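Local coordinates for protein 3-isopropylmalate dehydratase small subunit (Campylobacter jejuni, PDB 3Q3W) that catalyses, as the small subunit of 3-isopropylmalate dehydratase, the isomerization between 2-isopropylmalate and 3-isopropylmalate by way of 2-isopropylmaleate, at residues A[13-18]-A[63-68]; A[23-28]-A[86-91]; A[29-34]-A[45-50]; A[78-83]-A[126-131]. All blocks are in the same frame, centred on the assembly; numbering follows the deposited sequence. Where two conformers were deposited one is given.

Contact 1: A[13-18]-A[63-68]; sequences IACPLE and FNLNKK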
loop_
_atom_site.group_PDB
_atom_site.type_symbol
_atom_site.label_atom_id
_atom_site.label_comp_id
_atom_site.label_asym_id
_atom_site.label_seq_id
_atom_site.Cartn_x
_atom_site.Cartn_y
_atom_site.Cartn_z
ATOM N N ILE A 13 8.830 6.872 -3.081
ATOM C CA ILE A 13 9.625 5.830 -2.508
ATOM C C ILE A 13 8.775 4.579 -2.324
ATOM O O ILE A 13 7.693 4.627 -1.709
ATOM C CB ILE A 13 10.195 6.314 -1.143
ATOM C CG1 ILE A 13 10.995 7.610 -1.312
ATOM C CG2 ILE A 13 10.978 5.192 -0.429
ATOM C CD1 ILE A 13 12.278 7.500 -2.028
ATOM N N ALA A 14 9.229 3.467 -2.896
ATOM C CA ALA A 14 8.561 2.185 -2.732
ATOM C C ALA A 14 9.332 1.290 -1.760
ATOM O O ALA A 14 10.575 1.348 -1.718
ATOM C CB ALA A 14 8.399 1.522 -4.031
ATOM N N CYS A 15 8.583 0.478 -1.004
ATOM C CA CYS A 15 9.115 -0.351 0.073
ATOM C C CYS A 15 8.607 -1.765 -0.102
ATOM O O CYS A 15 7.393 -1.985 -0.118
ATOM C CB CYS A 15 8.676 0.144 1.456
ATOM S SG CYS A 15 9.409 -0.843 2.772
ATOM N N PRO A 16 9.525 -2.731 -0.207
ATOM C CA PRO A 16 9.082 -4.094 -0.383
ATOM C C PRO A 16 8.797 -4.771 0.941
ATOM O O PRO A 16 9.591 -4.644 1.879
ATOM C CB PRO A 16 10.272 -4.748 -1.085
ATOM C CG PRO A 16 11.449 -4.008 -0.580
ATOM C CD PRO A 16 10.997 -2.624 -0.223
ATOM N N LEU A 17 7.675 -5.455 1.025
ATOM C CA LEU A 17 7.318 -6.217 2.223
ATOM C C LEU A 17 7.066 -7.680 1.806
ATOM O O LEU A 17 5.974 -8.054 1.371
ATOM C CB LEU A 17 6.086 -5.624 2.926
ATOM C CG LEU A 17 6.221 -4.168 3.369
ATOM C CD1 LEU A 17 4.824 -3.631 3.920
ATOM C CD2 LEU A 17 7.253 -3.969 4.414
ATOM N N GLU A 18 8.092 -8.502 1.999
ATOM C CA GLU A 18 8.128 -9.858 1.461
ATOM C C GLU A 18 7.375 -10.802 2.384
ATOM O O GLU A 18 7.947 -11.724 2.993
ATOM C CB GLU A 18 9.583 -10.279 1.289
ATOM C CG GLU A 18 10.307 -9.472 0.214
ATOM C CD GLU A 18 11.751 -9.956 0.003
ATOM O OE1 GLU A 18 11.958 -11.010 -0.655
ATOM O OE2 GLU A 18 12.658 -9.286 0.511
ATOM N N PHE A 63 12.006 -4.456 10.127
ATOM C CA PHE A 63 10.871 -4.110 9.299
ATOM C C PHE A 63 11.301 -3.018 8.319
ATOM O O PHE A 63 11.765 -1.933 8.708
ATOM C CB PHE A 63 9.712 -3.634 10.193
ATOM C CG PHE A 63 8.439 -3.469 9.476
ATOM C CD1 PHE A 63 7.916 -4.499 8.710
ATOM C CD2 PHE A 63 7.728 -2.269 9.556
ATOM C CE1 PHE A 63 6.722 -4.327 8.059
ATOM C CE2 PHE A 63 6.521 -2.127 8.905
ATOM C CZ PHE A 63 6.051 -3.120 8.144
ATOM N N ASN A 64 11.166 -3.294 7.049
ATOM C CA ASN A 64 11.729 -2.391 6.047
ATOM C C ASN A 64 11.244 -0.935 6.143
ATOM O O ASN A 64 12.045 0.001 5.942
ATOM C CB ASN A 64 11.493 -2.945 4.635
ATOM C CG ASN A 64 12.572 -3.942 4.191
ATOM O OD1 ASN A 64 13.681 -3.934 4.711
ATOM N ND2 ASN A 64 12.234 -4.794 3.215
ATOM N N LEU A 65 9.968 -0.722 6.471
ATOM C CA LEU A 65 9.438 0.653 6.548
ATOM C C LEU A 65 10.094 1.492 7.591
ATOM O O LEU A 65 9.972 2.706 7.535
ATOM C CB LEU A 65 7.908 0.723 6.770
ATOM C CG LEU A 65 7.018 0.455 5.576
ATOM C CD1 LEU A 65 5.524 0.229 6.003
ATOM C CD2 LEU A 65 7.139 1.514 4.474
ATOM N N ASN A 66 10.810 0.873 8.528
ATOM C CA ASN A 66 11.542 1.583 9.563
ATOM C C ASN A 66 12.955 2.069 9.148
ATOM O O ASN A 66 13.562 2.929 9.816
ATOM C CB ASN A 66 11.626 0.709 10.852
ATOM C CG ASN A 66 10.280 0.618 11.605
ATOM O OD1 ASN A 66 9.429 1.481 11.458
ATOM N ND2 ASN A 66 10.066 -0.464 12.337
ATOM N N LYS A 67 13.492 1.515 8.057
ATOM C CA LYS A 67 14.857 1.826 7.620
ATOM C C LYS A 67 14.985 3.183 6.911
ATOM O O LYS A 67 14.074 3.641 6.166
ATOM C CB LYS A 67 15.387 0.667 6.741
ATOM C CG LYS A 67 15.460 -0.668 7.441
ATOM C CD LYS A 67 16.059 -1.741 6.575
ATOM C CE LYS A 67 16.004 -3.140 7.231
ATOM N NZ LYS A 67 17.069 -3.352 8.247
ATOM N N LYS A 68 16.125 3.838 7.078
ATOM C CA LYS A 68 16.314 5.125 6.414
ATOM C C LYS A 68 16.081 5.039 4.925
ATOM O O LYS A 68 15.526 5.982 4.357
ATOM C CB LYS A 68 17.695 5.741 6.682
ATOM C CG LYS A 68 17.798 6.326 8.103
ATOM C CD LYS A 68 18.657 7.541 8.198
ATOM C CE LYS A 68 19.140 7.814 9.661
ATOM N NZ LYS A 68 18.370 8.976 10.110
#

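Contact 2: A[23-28]-A[86-91]; sequences DTDQII and SSREHA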
loop_
_atom_site.group_PDB
_atom_site.type_symbol
_atom_site.label_atom_id
_atom_site.label_comp_id
_atom_site.label_asym_id
_atom_site.label_seq_id
_atom_site.Cartn_x
_atom_site.Cartn_y
_atom_site.Cartn_z
ATOM N N ASP A 23 -2.504 -9.725 6.523
ATOM C CA ASP A 23 -3.879 -9.644 6.923
ATOM C C ASP A 23 -4.238 -8.333 7.659
ATOM O O ASP A 23 -3.375 -7.542 8.038
ATOM C CB ASP A 23 -4.256 -10.908 7.712
ATOM C CG ASP A 23 -3.571 -11.001 9.042
ATOM O OD1 ASP A 23 -3.413 -9.956 9.695
ATOM O OD2 ASP A 23 -3.222 -12.133 9.476
ATOM N N THR A 24 -5.535 -8.140 7.857
ATOM C CA THR A 24 -6.082 -6.894 8.309
ATOM C C THR A 24 -5.564 -6.611 9.710
ATOM O O THR A 24 -5.332 -5.459 10.046
ATOM C CB THR A 24 -7.659 -6.871 8.179
ATOM O OG1 THR A 24 -8.214 -8.075 8.727
ATOM C CG2 THR A 24 -8.090 -6.769 6.726
ATOM N N ASP A 25 -5.315 -7.646 10.505
ATOM C CA ASP A 25 -4.693 -7.459 11.823
ATOM C C ASP A 25 -3.227 -7.050 11.807
ATOM O O ASP A 25 -2.749 -6.384 12.733
ATOM C CB ASP A 25 -4.764 -8.716 12.677
ATOM C CG ASP A 25 -6.150 -9.050 13.100
ATOM O OD1 ASP A 25 -6.745 -8.263 13.886
ATOM O OD2 ASP A 25 -6.628 -10.118 12.656
ATOM N N GLN A 26 -2.495 -7.492 10.802
ATOM C CA GLN A 26 -1.141 -7.015 10.610
ATOM C C GLN A 26 -1.171 -5.575 10.171
ATOM O O GLN A 26 -0.341 -4.801 10.592
ATOM C CB GLN A 26 -0.399 -7.881 9.607
ATOM C CG GLN A 26 -0.281 -9.323 10.054
ATOM C CD GLN A 26 0.576 -10.111 9.099
ATOM O OE1 GLN A 26 0.094 -10.816 8.233
ATOM N NE2 GLN A 26 1.845 -9.953 9.231
ATOM N N ILE A 27 -2.098 -5.227 9.300
ATOM C CA ILE A 27 -2.224 -3.839 8.833
ATOM C C ILE A 27 -2.565 -2.901 10.013
ATOM O O ILE A 27 -1.933 -1.884 10.199
ATOM C CB ILE A 27 -3.248 -3.689 7.667
ATOM C CG1 ILE A 27 -2.772 -4.477 6.435
ATOM C CG2 ILE A 27 -3.374 -2.200 7.219
ATOM C CD1 ILE A 27 -3.845 -4.717 5.366
ATOM N N ILE A 28 -3.552 -3.280 10.826
ATOM C CA ILE A 28 -3.928 -2.469 11.973
ATOM C C ILE A 28 -4.699 -3.330 12.943
ATOM O O ILE A 28 -5.781 -3.838 12.608
ATOM C CB ILE A 28 -4.771 -1.180 11.572
ATOM C CG1 ILE A 28 -5.154 -0.374 12.823
ATOM C CG2 ILE A 28 -5.952 -1.530 10.638
ATOM C CD1 ILE A 28 -5.498 1.114 12.567
ATOM N N SER A 86 -11.804 -10.218 6.847
ATOM C CA SER A 86 -13.105 -9.594 6.699
ATOM C C SER A 86 -12.997 -8.068 6.625
ATOM O O SER A 86 -11.942 -7.495 6.916
ATOM C CB SER A 86 -14.050 -10.029 7.829
ATOM O OG SER A 86 -13.407 -9.923 9.064
ATOM N N SER A 87 -14.097 -7.427 6.207
ATOM C CA SER A 87 -14.132 -5.974 6.070
ATOM C C SER A 87 -13.452 -5.336 7.280
ATOM O O SER A 87 -13.727 -5.710 8.413
ATOM C CB SER A 87 -15.564 -5.473 5.932
ATOM O OG SER A 87 -15.569 -4.133 5.438
ATOM N N ARG A 88 -12.511 -4.438 7.014
ATOM C CA ARG A 88 -11.901 -3.594 8.031
ATOM C C ARG A 88 -11.582 -2.304 7.321
ATOM O O ARG A 88 -10.526 -2.161 6.683
ATOM C CB ARG A 88 -10.628 -4.228 8.609
ATOM C CG ARG A 88 -10.161 -3.510 9.842
ATOM C CD ARG A 88 -9.155 -4.243 10.616
ATOM N NE ARG A 88 -9.687 -5.429 11.296
ATOM C CZ ARG A 88 -8.954 -6.199 12.087
ATOM N NH1 ARG A 88 -7.644 -5.899 12.317
ATOM N NH2 ARG A 88 -9.509 -7.271 12.648
ATOM N N GLU A 89 -12.494 -1.355 7.402
ATOM C CA GLU A 89 -12.296 -0.060 6.756
ATOM C C GLU A 89 -11.027 0.638 7.239
ATOM O O GLU A 89 -10.360 1.304 6.471
ATOM C CB GLU A 89 -13.508 0.849 6.945
ATOM C CG GLU A 89 -13.744 1.303 8.395
ATOM C CD GLU A 89 -15.236 1.487 8.733
ATOM O OE1 GLU A 89 -15.615 1.177 9.871
ATOM O OE2 GLU A 89 -16.012 1.920 7.850
ATOM N N HIS A 90 -10.680 0.441 8.506
ATOM C CA HIS A 90 -9.458 1.003 9.079
ATOM C C HIS A 90 -8.139 0.558 8.393
ATOM O O HIS A 90 -7.144 1.280 8.502
ATOM C CB HIS A 90 -9.347 0.655 10.557
ATOM C CG HIS A 90 -10.360 1.337 11.419
ATOM N ND1 HIS A 90 -11.658 0.900 11.510
ATOM C CD2 HIS A 90 -10.256 2.384 12.269
ATOM C CE1 HIS A 90 -12.321 1.668 12.352
ATOM N NE2 HIS A 90 -11.487 2.556 12.849
ATOM N N ALA A 91 -8.121 -0.605 7.739
ATOM C CA ALA A 91 -6.900 -1.077 7.112
ATOM C C ALA A 91 -6.513 -0.133 5.986
ATOM O O ALA A 91 -5.446 0.459 6.029
ATOM C CB ALA A 91 -7.031 -2.572 6.636
HETATM O O HOH W 1 -10.621 -7.881 9.153
#

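Contact 3: A[29-34]-A[45-50]; sequences PKQFLL and LFHDLR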
loop_
_atom_site.group_PDB
_atom_site.type_symbol
_atom_site.label_atom_id
_atom_site.label_comp_id
_atom_site.label_asym_id
_atom_site.label_seq_id
_atom_site.Cartn_x
_atom_site.Cartn_y
_atom_site.Cartn_z
ATOM N N PRO A 29 -4.138 -3.495 14.135
ATOM C CA PRO A 29 -4.705 -4.372 15.117
ATOM C C PRO A 29 -6.025 -3.826 15.709
ATOM O O PRO A 29 -6.324 -2.633 15.593
ATOM C CB PRO A 29 -3.610 -4.434 16.183
ATOM C CG PRO A 29 -2.404 -4.046 15.522
ATOM C CD PRO A 29 -2.774 -3.078 14.504
ATOM N N LYS A 30 -6.765 -4.720 16.340
ATOM C CA LYS A 30 -8.136 -4.480 16.779
ATOM C C LYS A 30 -8.254 -3.424 17.871
ATOM O O LYS A 30 -9.279 -2.780 17.958
ATOM C CB LYS A 30 -8.787 -5.763 17.292
ATOM C CG LYS A 30 -8.984 -6.862 16.258
ATOM C CD LYS A 30 -9.422 -8.139 16.998
ATOM C CE LYS A 30 -9.963 -9.250 16.078
ATOM N NZ LYS A 30 -11.024 -8.773 15.158
ATOM N N GLN A 31 -7.237 -3.276 18.712
ATOM C CA GLN A 31 -7.232 -2.241 19.760
ATOM C C GLN A 31 -7.275 -0.752 19.280
ATOM O O GLN A 31 -7.600 0.146 20.053
ATOM C CB GLN A 31 -6.049 -2.438 20.741
ATOM C CG GLN A 31 -4.655 -2.270 20.195
ATOM C CD GLN A 31 -4.013 -3.570 19.726
ATOM O OE1 GLN A 31 -4.702 -4.441 19.232
ATOM N NE2 GLN A 31 -2.689 -3.686 19.846
ATOM N N PHE A 32 -7.037 -0.524 18.002
ATOM C CA PHE A 32 -7.030 0.844 17.436
ATOM C C PHE A 32 -8.217 1.180 16.549
ATOM O O PHE A 32 -8.188 2.185 15.836
ATOM C CB PHE A 32 -5.773 1.008 16.589
ATOM C CG PHE A 32 -4.501 0.759 17.362
ATOM C CD1 PHE A 32 -4.177 1.527 18.447
ATOM C CD2 PHE A 32 -3.665 -0.279 17.030
ATOM C CE1 PHE A 32 -2.983 1.277 19.182
ATOM C CE2 PHE A 32 -2.497 -0.526 17.757
ATOM C CZ PHE A 32 -2.168 0.229 18.817
ATOM N N LEU A 33 -9.214 0.324 16.484
ATOM C CA LEU A 33 -10.279 0.485 15.490
ATOM C C LEU A 33 -11.396 1.394 15.978
ATOM O O LEU A 33 -12.596 1.071 15.981
ATOM C CB LEU A 33 -10.805 -0.871 15.040
ATOM C CG LEU A 33 -9.798 -1.908 14.580
ATOM C CD1 LEU A 33 -10.599 -3.151 14.157
ATOM C CD2 LEU A 33 -8.937 -1.321 13.420
ATOM N N LEU A 34 -10.958 2.564 16.400
ATOM C CA LEU A 34 -11.833 3.575 16.928
ATOM C C LEU A 34 -12.778 4.046 15.820
ATOM O O LEU A 34 -12.381 4.191 14.648
ATOM C CB LEU A 34 -11.010 4.706 17.522
ATOM C CG LEU A 34 -10.322 4.400 18.860
ATOM C CD1 LEU A 34 -9.367 5.489 19.191
ATOM C CD2 LEU A 34 -11.330 4.290 19.957
ATOM N N LEU A 45 -0.111 1.686 11.744
ATOM C CA LEU A 45 0.041 0.824 10.632
ATOM C C LEU A 45 1.145 -0.173 10.917
ATOM O O LEU A 45 2.230 0.207 11.340
ATOM C CB LEU A 45 0.402 1.650 9.390
ATOM C CG LEU A 45 0.681 0.852 8.139
ATOM C CD1 LEU A 45 -0.598 0.222 7.584
ATOM C CD2 LEU A 45 1.343 1.797 7.114
ATOM N N PHE A 46 0.883 -1.419 10.556
ATOM C CA PHE A 46 1.821 -2.524 10.701
ATOM C C PHE A 46 2.378 -2.692 12.110
ATOM O O PHE A 46 3.481 -3.197 12.310
ATOM C CB PHE A 46 2.940 -2.440 9.629
ATOM C CG PHE A 46 2.454 -2.670 8.244
ATOM C CD1 PHE A 46 1.770 -3.821 7.925
ATOM C CD2 PHE A 46 2.722 -1.759 7.233
ATOM C CE1 PHE A 46 1.305 -4.059 6.597
ATOM C CE2 PHE A 46 2.268 -1.985 5.940
ATOM C CZ PHE A 46 1.580 -3.162 5.624
ATOM N N HIS A 47 1.562 -2.351 13.088
ATOM C CA HIS A 47 1.989 -2.281 14.487
ATOM C C HIS A 47 2.840 -3.449 14.977
ATOM O O HIS A 47 3.903 -3.238 15.565
ATOM C CB HIS A 47 0.741 -2.173 15.361
ATOM C CG HIS A 47 1.017 -2.181 16.816
ATOM N ND1 HIS A 47 1.156 -3.342 17.545
ATOM C CD2 HIS A 47 1.183 -1.163 17.691
ATOM C CE1 HIS A 47 1.344 -3.038 18.817
ATOM N NE2 HIS A 47 1.357 -1.726 18.934
ATOM N N ASP A 48 2.364 -4.669 14.743
ATOM C CA ASP A 48 2.986 -5.863 15.308
ATOM C C ASP A 48 4.284 -6.214 14.595
ATOM O O ASP A 48 5.205 -6.786 15.195
ATOM C CB ASP A 48 2.030 -7.039 15.233
ATOM C CG ASP A 48 0.714 -6.765 15.964
ATOM O OD1 ASP A 48 0.683 -5.944 16.915
ATOM O OD2 ASP A 48 -0.286 -7.363 15.556
ATOM N N LEU A 49 4.374 -5.828 13.328
ATOM C CA LEU A 49 5.660 -5.912 12.592
ATOM C C LEU A 49 6.623 -4.718 12.871
ATOM O O LEU A 49 7.866 -4.826 12.693
ATOM C CB LEU A 49 5.351 -5.982 11.090
ATOM C CG LEU A 49 4.397 -7.115 10.682
ATOM C CD1 LEU A 49 3.771 -6.838 9.296
ATOM C CD2 LEU A 49 5.107 -8.456 10.686
ATOM N N ARG A 50 6.071 -3.576 13.290
ATOM C CA ARG A 50 6.795 -2.290 13.254
ATOM C C ARG A 50 7.435 -1.897 14.552
ATOM O O ARG A 50 8.470 -1.290 14.548
ATOM C CB ARG A 50 5.871 -1.198 12.716
ATOM C CG ARG A 50 6.274 0.281 12.801
ATOM C CD ARG A 50 5.090 1.073 12.282
ATOM N NE ARG A 50 5.323 2.503 12.259
ATOM C CZ ARG A 50 4.418 3.414 11.907
ATOM N NH1 ARG A 50 3.187 3.029 11.544
ATOM N NH2 ARG A 50 4.745 4.705 11.895
#

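Contact 4: A[78-83]-A[126-131]; sequences SFENFG and LAKDEV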
loop_
_atom_site.group_PDB
_atom_site.type_symbol
_atom_site.label_atom_id
_atom_site.label_comp_id
_atom_site.label_asym_id
_atom_site.label_seq_id
_atom_site.Cartn_x
_atom_site.Cartn_y
_atom_site.Cartn_z
ATOM N N SER A 78 4.249 -5.974 -2.162
ATOM C CA SER A 78 4.058 -7.164 -1.337
ATOM C C SER A 78 3.712 -8.404 -2.150
ATOM O O SER A 78 3.690 -8.384 -3.366
ATOM C CB SER A 78 2.965 -6.913 -0.324
ATOM O OG SER A 78 3.139 -7.731 0.821
ATOM N N PHE A 79 3.472 -9.503 -1.456
ATOM C CA PHE A 79 3.205 -10.742 -2.126
ATOM C C PHE A 79 1.703 -10.958 -2.095
ATOM O O PHE A 79 0.943 -10.007 -1.853
ATOM C CB PHE A 79 3.978 -11.878 -1.469
ATOM C CG PHE A 79 5.492 -11.780 -1.603
ATOM C CD1 PHE A 79 6.090 -11.100 -2.648
ATOM C CD2 PHE A 79 6.305 -12.471 -0.699
ATOM C CE1 PHE A 79 7.456 -11.083 -2.762
ATOM C CE2 PHE A 79 7.675 -12.468 -0.816
ATOM C CZ PHE A 79 8.250 -11.770 -1.843
ATOM N N GLU A 80 1.268 -12.185 -2.381
ATOM C CA GLU A 80 -0.126 -12.450 -2.700
ATOM C C GLU A 80 -1.068 -12.309 -1.537
ATOM O O GLU A 80 -0.677 -12.428 -0.389
ATOM C CB GLU A 80 -0.316 -13.847 -3.318
ATOM C CG GLU A 80 0.363 -15.024 -2.570
ATOM C CD GLU A 80 1.736 -15.407 -3.168
ATOM O OE1 GLU A 80 2.623 -14.522 -3.273
ATOM O OE2 GLU A 80 1.914 -16.586 -3.530
ATOM N N ASN A 81 -2.340 -12.101 -1.893
ATOM C CA ASN A 81 -3.449 -12.039 -0.962
ATOM C C ASN A 81 -3.231 -10.956 0.080
ATOM O O ASN A 81 -3.497 -11.138 1.270
ATOM C CB ASN A 81 -3.744 -13.422 -0.339
ATOM C CG ASN A 81 -5.088 -13.480 0.374
ATOM O OD1 ASN A 81 -6.048 -12.808 -0.019
ATOM N ND2 ASN A 81 -5.158 -14.258 1.445
ATOM N N PHE A 82 -2.779 -9.809 -0.388
ATOM C CA PHE A 82 -2.598 -8.686 0.487
ATOM C C PHE A 82 -3.952 -8.183 0.963
ATOM O O PHE A 82 -4.853 -7.966 0.167
ATOM C CB PHE A 82 -1.887 -7.551 -0.213
ATOM C CG PHE A 82 -1.504 -6.413 0.711
ATOM C CD1 PHE A 82 -0.245 -6.340 1.266
ATOM C CD2 PHE A 82 -2.418 -5.406 1.013
ATOM C CE1 PHE A 82 0.101 -5.286 2.100
ATOM C CE2 PHE A 82 -2.077 -4.365 1.842
ATOM C CZ PHE A 82 -0.834 -4.302 2.410
ATOM N N GLY A 83 -4.080 -7.983 2.261
ATOM C CA GLY A 83 -5.345 -7.447 2.788
ATOM C C GLY A 83 -6.329 -8.508 3.181
ATOM O O GLY A 83 -7.472 -8.196 3.455
ATOM N N LEU A 126 -0.004 -7.140 -10.345
ATOM C CA LEU A 126 0.989 -7.557 -11.335
ATOM C C LEU A 126 1.164 -9.073 -11.322
ATOM O O LEU A 126 0.859 -9.725 -10.332
ATOM C CB LEU A 126 2.331 -6.871 -11.074
ATOM C CG LEU A 126 2.309 -5.352 -11.293
ATOM C CD1 LEU A 126 3.726 -4.766 -11.298
ATOM C CD2 LEU A 126 1.558 -5.022 -12.610
ATOM N N ALA A 127 1.624 -9.656 -12.421
ATOM C CA ALA A 127 1.966 -11.074 -12.384
ATOM C C ALA A 127 3.072 -11.290 -11.337
ATOM O O ALA A 127 3.928 -10.427 -11.141
ATOM C CB ALA A 127 2.393 -11.584 -13.764
ATOM N N LYS A 128 3.025 -12.435 -10.659
ATOM C CA LYS A 128 3.946 -12.721 -9.564
ATOM C C LYS A 128 5.400 -12.583 -10.004
ATOM O O LYS A 128 6.225 -12.058 -9.257
ATOM C CB LYS A 128 3.638 -14.099 -8.955
ATOM C CG LYS A 128 4.841 -14.876 -8.436
ATOM C CD LYS A 128 4.710 -15.285 -6.984
ATOM C CE LYS A 128 5.152 -14.164 -6.071
ATOM N NZ LYS A 128 5.070 -14.572 -4.637
ATOM N N ASP A 129 5.705 -13.027 -11.222
ATOM C CA ASP A 129 7.052 -12.842 -11.777
ATOM C C ASP A 129 7.441 -11.376 -11.798
ATOM O O ASP A 129 8.585 -11.035 -11.507
ATOM C CB ASP A 129 7.198 -13.456 -13.188
ATOM C CG ASP A 129 6.550 -12.619 -14.296
ATOM O OD1 ASP A 129 7.286 -12.169 -15.206
ATOM O OD2 ASP A 129 5.301 -12.442 -14.283
ATOM N N GLU A 130 6.499 -10.502 -12.120
ATOM C CA GLU A 130 6.799 -9.085 -12.214
ATOM C C GLU A 130 7.008 -8.529 -10.789
ATOM O O GLU A 130 7.930 -7.754 -10.572
ATOM C CB GLU A 130 5.688 -8.326 -12.943
ATOM C CG GLU A 130 5.524 -8.607 -14.506
ATOM C CD GLU A 130 4.249 -7.932 -15.110
ATOM O OE1 GLU A 130 3.300 -7.670 -14.336
ATOM O OE2 GLU A 130 4.197 -7.666 -16.343
ATOM N N VAL A 131 6.187 -8.959 -9.830
ATOM C CA VAL A 131 6.353 -8.559 -8.418
ATOM C C VAL A 131 7.739 -8.986 -7.885
ATOM O O VAL A 131 8.406 -8.228 -7.203
ATOM C CB VAL A 131 5.243 -9.151 -7.499
ATOM C CG1 VAL A 131 5.489 -8.767 -6.044
ATOM C CG2 VAL A 131 3.834 -8.706 -7.941
#

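Contact 1: A[13-18]-A[63-68]
C15 and N64 meet where strand 9-17 passes the 3-10 turn 64-66, and here the packing is tight. C15 SG, anti to its own backbone N (chi1 -177°), lies 3.5 Å from N64 CB and also touches CG and CD2 of L65. The neighbouring C15 CB approaches L65 CD2 at 3.7 Å, so one cysteine side chain packs on two consecutive residues of the turn. Beside it N64 ND2 donates to P16 O at 3.0 Å in a nearly straight bond (174°); the acceptor lies in the amide plane of N64, and the side chain crosses the proline at about a right angle. L17 CD2 reaches the F63 ring obliquely, 3.7 Å from CE1. Packing is looser between the leucines, with L17 CD1 and L65 CD1 4.4 Å apart, and the turn runs outward into partly exposed N66 and K67. E18, also partly exposed, sends its carboxylate to a salt bridge with K139. Backbone bonds from C15 to I75 and V77 place the strand in the mixed sheet of the aconitase C-terminal domain. The chemistry implies a largely apolar joint in which one side-chain amide hydrogen bond satisfies P16 O and probably helps to set how the turn sits against the strand.

Contact 2: A[23-28]-A[86-91]
The short helix 24-27 lies against the start of helix 90-98, its I27 closest to A91 with CA atoms 5.7 Å apart. Its N-terminus is closed by a capping box: D23 OD1 accepts from Q26 N at 2.9 Å, and Q26 OE1 answers D23 N at 3.3 Å. Both helices belong to the aconitase C-terminal domain. R88 carries the polar half of the contact. Its chain bends at chi3 (-70°), which sets NE beside T24; NH1 and NH2 both bond to a single oxygen, D25 OD1, at 3.0 Å from NH1 and 3.2 Å from NH2. Both donors come to that oxygen from the same face of the carboxylate, above its plane, while OD1 lies in the plane of the guanidinium; the two groups are turned 76° apart. NH1 also makes a weak bond to I28 O, so this nitrogen ties both the helix and the residue after it. T24 OG1 sits over the centre of one guanidinium face, 3.9 Å above its plane. K30 NZ lies near R88 NH2, a like charge that the D25 carboxylate probably helps to offset. The apolar half is buried: I28 CG2 packs on A91 CA and beside H90 CB and O, and I27 CG2 comes within 3.7 Å of A91 CB. At the outer end a water hydrogen-bonded to T24 OG1 donates to S86 O at 2.6 Å.

Contact 3: A[29-34]-A[45-50]
H47 ND1 donates to D48 OD1 at 2.7 Å; F32 packs over the imidazole tied down in this way, while P29 meets the CB of the same histidine. The bond is fairly straight; D48 OD1 lies close to the plane of the imidazole and is met on its anti side, 32° out of the carboxylate plane. H47 CG stands anti to the backbone N (chi1 176°), at the start of helix 47-50. P29 meets the root of that side chain: its CG and CD both approach H47 CB, with CG at 3.7 Å, and the proline crosses the histidine at about a right angle. The same P29 CG lies beside the D48 carboxylate, the two side chains sliding past each other in opposite directions. F32 comes in over one face of the imidazole through CE2, 3.7 Å from H47 CD2. Their ring centroids are 5.3 Å apart with planes at 53°, an oblique aromatic pair. F32 is itself held by its neighbours, since Q31 CG covers the centre of one ring face, 3.6 Å above the plane, and H44 stacks on the ring. H47 also meets the ring of Y51. This is surface packing of a proline and a phenylalanine from the 3-10 turn region 29-32 on a histidine at a helix start, within the long irregular excursion that separates strands 9-17 and 73-78 of the aconitase C-terminal domain.

Contact 4: A[78-83]-A[126-131]
F79 is approached from two directions, over one face by K128 and at its edge by V131. In the conformer of K128 described, one of two modelled, NZ stands 4.4 Å from the ring centroid and 24° off the ring normal, a cation-pi contact in which the ammonium lies nearer the CG and CD1 side of the ring. The lysine chain, bent at chi2 and chi3, crosses the aromatic side chain obliquely. In this conformer the same NZ forms a salt bridge with E80, donating to the syn lone pair of OE1 at 2.8 Å. E80 CG lies between its backbone N and carbonyl carbon (chi1 49°), and the chain bends at chi2. The contact joins the loop leaving strand 73-78 to the first turn of helix 128-140, which follows the edge strand 122-125 in the aconitase C-terminal domain. At this helix start A127 is the N-cap, and its N donates to E130 OE1. Deeper in, V131 CG1 lies near the plane of the F79 ring, 4.2 Å from CD1. Anti to its backbone N (chi1 177°), V131 CG1 packs closely, at 3.2 Å, on S78 O, a buried carbonyl oxygen with no polar partner in the model.

How the contacts relate
Contacts 1 and 2 are buried, contact 4 partly so, and contact 3 lies at the surface. The chemistry follows this gradient only in part: contact 1 is largely apolar with one side-chain amide hydrogen bond, contact 2 joins a salt bridge to buried isoleucines, contact 4 gives a lysine both a carboxylate and an aromatic face as partners, and contact 3 crosses by packing alone. Contacts 1 and 4 meet where L17 O accepts from S78 OG, at the ends of neighbouring sheet strands 9-17 and 73-78. Contacts 2 and 3, with centres about 9 Å apart, are stitched by H90 NE2 with L34 O and by I27 with F46. F46 also packs on F63, L65 and F82, linking contact 3 with contacts 1 and 4.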